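Local coordinates for lipid binding protein LpqN (Mycobacterium tuberculosis, PDB 6E5F) that supports cell envelope biogenesis, binds a trehalose glycolipid analogue and interacts with the periplasmic loop domains of the mycolate transporters MmpL3 and MmpL11, at residues Ile61-Tyr64 / Ile65-Asn68; Pro97-Ser100 / Arg101-Tyr104. All blocks are in the same frame, centred on the assembly; numbering follows the deposited sequence. Where two conformers were deposited one is given.

Contact 1. Residues Ile61-Tyr64 / Ile65-Asn68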
loop_
_atom_site.group_PDB
_atom_site.type_symbol
_atom_site.label_atom_id
_atom_site.label_comp_id
_atom_site.label_asym_id
_atom_site.label_seq_id
_atom_site.Cartn_x
_atom_site.Cartn_y
_atom_site.Cartn_z
ATOM N N ILE A 61 -10.721 5.789 -0.932
ATOM C CA ILE A 61 -11.263 4.641 -0.215
ATOM C C ILE A 61 -11.792 5.075 1.145
ATOM O O ILE A 61 -12.829 4.587 1.610
ATOM C CB ILE A 61 -10.198 3.534 -0.103
ATOM C CG1 ILE A 61 -9.894 2.946 -1.484
ATOM C CG2 ILE A 61 -10.659 2.450 0.867
ATOM C CD1 ILE A 61 -8.656 2.059 -1.533
ATOM N N ALA A 62 -11.090 5.995 1.807
ATOM C CA ALA A 62 -11.565 6.499 3.091
ATOM C C ALA A 62 -12.916 7.189 2.946
ATOM O O ALA A 62 -13.795 7.032 3.801
ATOM C CB ALA A 62 -10.535 7.457 3.688
ATOM N N ASP A 63 -13.098 7.967 1.878
ATOM C CA ASP A 63 -14.397 8.584 1.630
ATOM C C ASP A 63 -15.466 7.518 1.422
ATOM O O ASP A 63 -16.576 7.621 1.961
ATOM C CB ASP A 63 -14.315 9.484 0.396
ATOM C CG ASP A 63 -13.362 10.656 0.578
ATOM O OD1 ASP A 63 -13.247 11.173 1.708
ATOM O OD2 ASP A 63 -12.736 11.068 -0.419
ATOM N N TYR A 64 -15.144 6.488 0.640
ATOM C CA TYR A 64 -16.084 5.403 0.384
ATOM C C TYR A 64 -16.513 4.729 1.683
ATOM O O TYR A 64 -17.702 4.452 1.886
ATOM C CB TYR A 64 -15.432 4.403 -0.575
ATOM C CG TYR A 64 -16.214 3.135 -0.796
ATOM C CD1 TYR A 64 -17.478 3.163 -1.365
ATOM C CD2 TYR A 64 -15.681 1.904 -0.444
ATOM C CE1 TYR A 64 -18.198 1.997 -1.564
ATOM C CE2 TYR A 64 -16.388 0.740 -0.641
ATOM C CZ TYR A 64 -17.644 0.791 -1.202
ATOM O OH TYR A 64 -18.342 -0.382 -1.391
ATOM N N ILE A 65 -15.561 4.478 2.584
ATOM C CA ILE A 65 -15.882 3.868 3.871
ATOM C C ILE A 65 -16.761 4.799 4.697
ATOM O O ILE A 65 -17.755 4.373 5.300
ATOM C CB ILE A 65 -14.586 3.499 4.613
ATOM C CG1 ILE A 65 -13.848 2.386 3.870
ATOM C CG2 ILE A 65 -14.898 3.086 6.041
ATOM C CD1 ILE A 65 -12.421 2.171 4.334
ATOM N N ARG A 66 -16.401 6.082 4.747
ATOM C CA ARG A 66 -17.140 7.042 5.560
ATOM C C ARG A 66 -18.582 7.184 5.088
ATOM O O ARG A 66 -19.494 7.366 5.903
ATOM C CB ARG A 66 -16.429 8.397 5.507
ATOM C CG ARG A 66 -17.133 9.518 6.255
ATOM C CD ARG A 66 -16.571 10.886 5.876
ATOM N NE ARG A 66 -16.955 11.282 4.520
ATOM C CZ ARG A 66 -16.108 11.615 3.545
ATOM N NH1 ARG A 66 -16.584 11.955 2.354
ATOM N NH2 ARG A 66 -14.796 11.626 3.749
ATOM N N ASP A 67 -18.809 7.102 3.780
ATOM C CA ASP A 67 -20.104 7.427 3.197
ATOM C C ASP A 67 -21.055 6.241 3.134
ATOM O O ASP A 67 -22.173 6.392 2.631
ATOM C CB ASP A 67 -19.916 8.004 1.789
ATOM C CG ASP A 67 -19.252 9.367 1.800
ATOM O OD1 ASP A 67 -19.309 10.049 2.843
ATOM O OD2 ASP A 67 -18.674 9.757 0.766
ATOM N N ASN A 68 -20.655 5.077 3.636
ATOM C CA ASN A 68 -21.476 3.879 3.550
ATOM C C ASN A 68 -21.493 3.184 4.902
ATOM O O ASN A 68 -20.744 3.530 5.818
ATOM C CB ASN A 68 -20.962 2.937 2.453
ATOM C CG ASN A 68 -21.153 3.508 1.062
ATOM O OD1 ASN A 68 -22.237 3.413 0.485
ATOM N ND2 ASN A 68 -20.103 4.117 0.516
#
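Ile-61 and Ile-65 meet one turn apart on the short helix 61-66. The carbonyl O of Ile-61 accepts the N-H of Ile-65 at 2.9 Å, and CG2 of Ile-61 lies 3.9 Å from CD1 of Ile-65. Ala-62 continues the alpha-helical pattern through its O, 2.9 Å from Arg-66 N. Asp-63 O takes the N-H of Asp-67, while Asp-63 OD1 receives NH2 of Arg-66 at 2.6 Å in a short salt bridge. NH2 meets OD1 on the anti side, somewhat out of the carboxylate plane, with the two planes 54° apart; OD2 is taken by the N-H of Thr-60. A bend at chi3 (71°) curls Arg-66 back, bringing the group over Asp-63 O. Arg-66 NE adds a weak bond to OD1 of Asp-67, completing a three-residue charge network; OD2 of Asp-67 pairs with Tyr-59 OH. Tyr-64 O accepts ND2 of Asn-68 at 2.8 Å, nearly straight (174°) and on a lone pair. The amide reaches back four residues with that oxygen in its own plane, and passes obliquely by the Tyr-64 ring. The charged network faces outward, whereas the Tyr-64 side chain is buried and touches Ile-70 of strand 70-74 and Lys-136 of helix 134-140, its OH bonded to Asp-133 N; Ile-61 touches Val-137 of that helix, and Ile-65 also touches Ile-70.

Contact 2. Residues Pro97-Ser100 / Arg101-Tyr104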
loop_
_atom_site.group_PDB
_atom_site.type_symbol
_atom_site.label_atom_id
_atom_site.label_comp_id
_atom_site.label_asym_id
_atom_site.label_seq_id
_atom_site.Cartn_x
_atom_site.Cartn_y
_atom_site.Cartn_z
ATOM N N PRO A 97 9.149 -4.032 12.136
ATOM C CA PRO A 97 8.038 -4.601 12.903
ATOM C C PRO A 97 6.817 -3.698 12.827
ATOM O O PRO A 97 6.882 -2.545 12.401
ATOM C CB PRO A 97 8.594 -4.673 14.327
ATOM C CG PRO A 97 9.580 -3.562 14.386
ATOM C CD PRO A 97 10.192 -3.471 13.012
ATOM N N GLU A 98 5.676 -4.249 13.229
ATOM C CA GLU A 98 4.464 -3.449 13.318
ATOM C C GLU A 98 4.661 -2.330 14.331
ATOM O O GLU A 98 5.118 -2.558 15.451
ATOM C CB GLU A 98 3.297 -4.316 13.771
ATOM C CG GLU A 98 2.843 -5.333 12.759
ATOM C CD GLU A 98 1.514 -5.947 13.138
ATOM O OE1 GLU A 98 1.022 -5.660 14.250
ATOM O OE2 GLU A 98 0.957 -6.715 12.326
ATOM N N SER A 99 4.310 -1.113 13.933
ATOM C CA SER A 99 4.463 0.045 14.800
ATOM C C SER A 99 3.489 1.114 14.333
ATOM O O SER A 99 2.779 0.940 13.338
ATOM C CB SER A 99 5.902 0.562 14.764
ATOM O OG SER A 99 6.208 1.062 13.473
ATOM N N SER A 100 3.474 2.239 15.047
ATOM C CA SER A 100 2.608 3.348 14.660
ATOM C C SER A 100 2.881 3.785 13.227
ATOM O O SER A 100 1.951 4.115 12.482
ATOM C CB SER A 100 2.816 4.526 15.612
ATOM O OG SER A 100 2.374 4.214 16.920
ATOM N N ARG A 101 4.149 3.789 12.824
ATOM C CA ARG A 101 4.524 4.240 11.487
ATOM C C ARG A 101 4.504 3.134 10.439
ATOM O O ARG A 101 4.567 3.440 9.242
ATOM C CB ARG A 101 5.908 4.896 11.520
ATOM C CG ARG A 101 5.939 6.185 12.320
ATOM C CD ARG A 101 7.036 7.121 11.846
ATOM N NE ARG A 101 6.843 8.469 12.371
ATOM C CZ ARG A 101 7.247 8.878 13.570
ATOM N NH1 ARG A 101 7.876 8.045 14.390
ATOM N NH2 ARG A 101 7.018 10.126 13.951
ATOM N N ALA A 102 4.427 1.868 10.847
ATOM C CA ALA A 102 4.312 0.739 9.920
ATOM C C ALA A 102 3.255 -0.199 10.485
ATOM O O ALA A 102 3.569 -1.226 11.097
ATOM C CB ALA A 102 5.652 0.016 9.757
ATOM N N PRO A 103 1.970 0.130 10.295
ATOM C CA PRO A 103 0.908 -0.596 11.015
ATOM C C PRO A 103 0.920 -2.097 10.802
ATOM O O PRO A 103 0.681 -2.849 11.760
ATOM C CB PRO A 103 -0.375 0.066 10.489
ATOM C CG PRO A 103 0.053 1.431 10.082
ATOM C CD PRO A 103 1.436 1.268 9.531
ATOM N N TYR A 104 1.178 -2.564 9.586
ATOM C CA TYR A 104 1.283 -3.988 9.290
ATOM C C TYR A 104 2.719 -4.386 8.971
ATOM O O TYR A 104 2.960 -5.312 8.194
ATOM C CB TYR A 104 0.331 -4.372 8.161
ATOM C CG TYR A 104 -0.028 -5.834 8.082
ATOM C CD1 TYR A 104 -0.838 -6.432 9.047
ATOM C CD2 TYR A 104 0.416 -6.620 7.030
ATOM C CE1 TYR A 104 -1.183 -7.768 8.961
ATOM C CE2 TYR A 104 0.073 -7.959 6.936
ATOM C CZ TYR A 104 -0.723 -8.528 7.908
ATOM O OH TYR A 104 -1.066 -9.861 7.820
#
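Ser-99 and Ala-102 close a type I beta turn, with Ser-100 and Arg-101 at its corners, in the loop that reverses the chain between antiparallel strands 93-96 and 106-109. Ser-99 N donates to Ala-102 O at 2.9 Å, from well above the carbonyl plane. The same oxygen also meets CA of Glu-98 in a CA-H...O contact. From there the Glu-98 side chain runs along the returning segment. CB passes 3.6 Å from Pro-103 O; with CG beside the backbone N (chi1 -69°) the chain follows that oxygen, CG 3.4 Å from it and CD still next to it. The extended chain then lies alongside Tyr-104, pointing the same way, with carboxylate and ring planes 37° apart. At the tip OE2 sits 3.7 Å from CD1 of Tyr-104 and is bonded to ND1 of His-77, whose ring stacks on that of Tyr-104. Beyond the turn, Pro-103 and Tyr-104 pack on strand 120-130. Ala-102 N has two acceptors, both from Ser-99: the carbonyl O at 3.1 Å, weakly, and OG at 3.3 Å, which chi1 of 66° sets between the backbone N and the carbonyl carbon, within reach of Ala-102 N.

How the contacts relate
Near the N terminus, contact 1 spans successive turns of the first helix, 61-66, and leads directly into strand 70-74. The chain then passes through strands 84-86 and 93-96 before contact 2 turns it back into strand 106-109. The two local contacts therefore stand in series, neither nesting nor crossing; the centres of contact 1 and contact 2 are 23 Å apart. Strand 120-130 connects them indirectly, because it pairs antiparallel with both 70-74 and 106-109. Contact 1 joins the N-terminal helix to strand 70-74 and helix 134-140, while contact 2 folds its loop onto strand 120-130 and His-77; both therefore touch strands of the large antiparallel sheet.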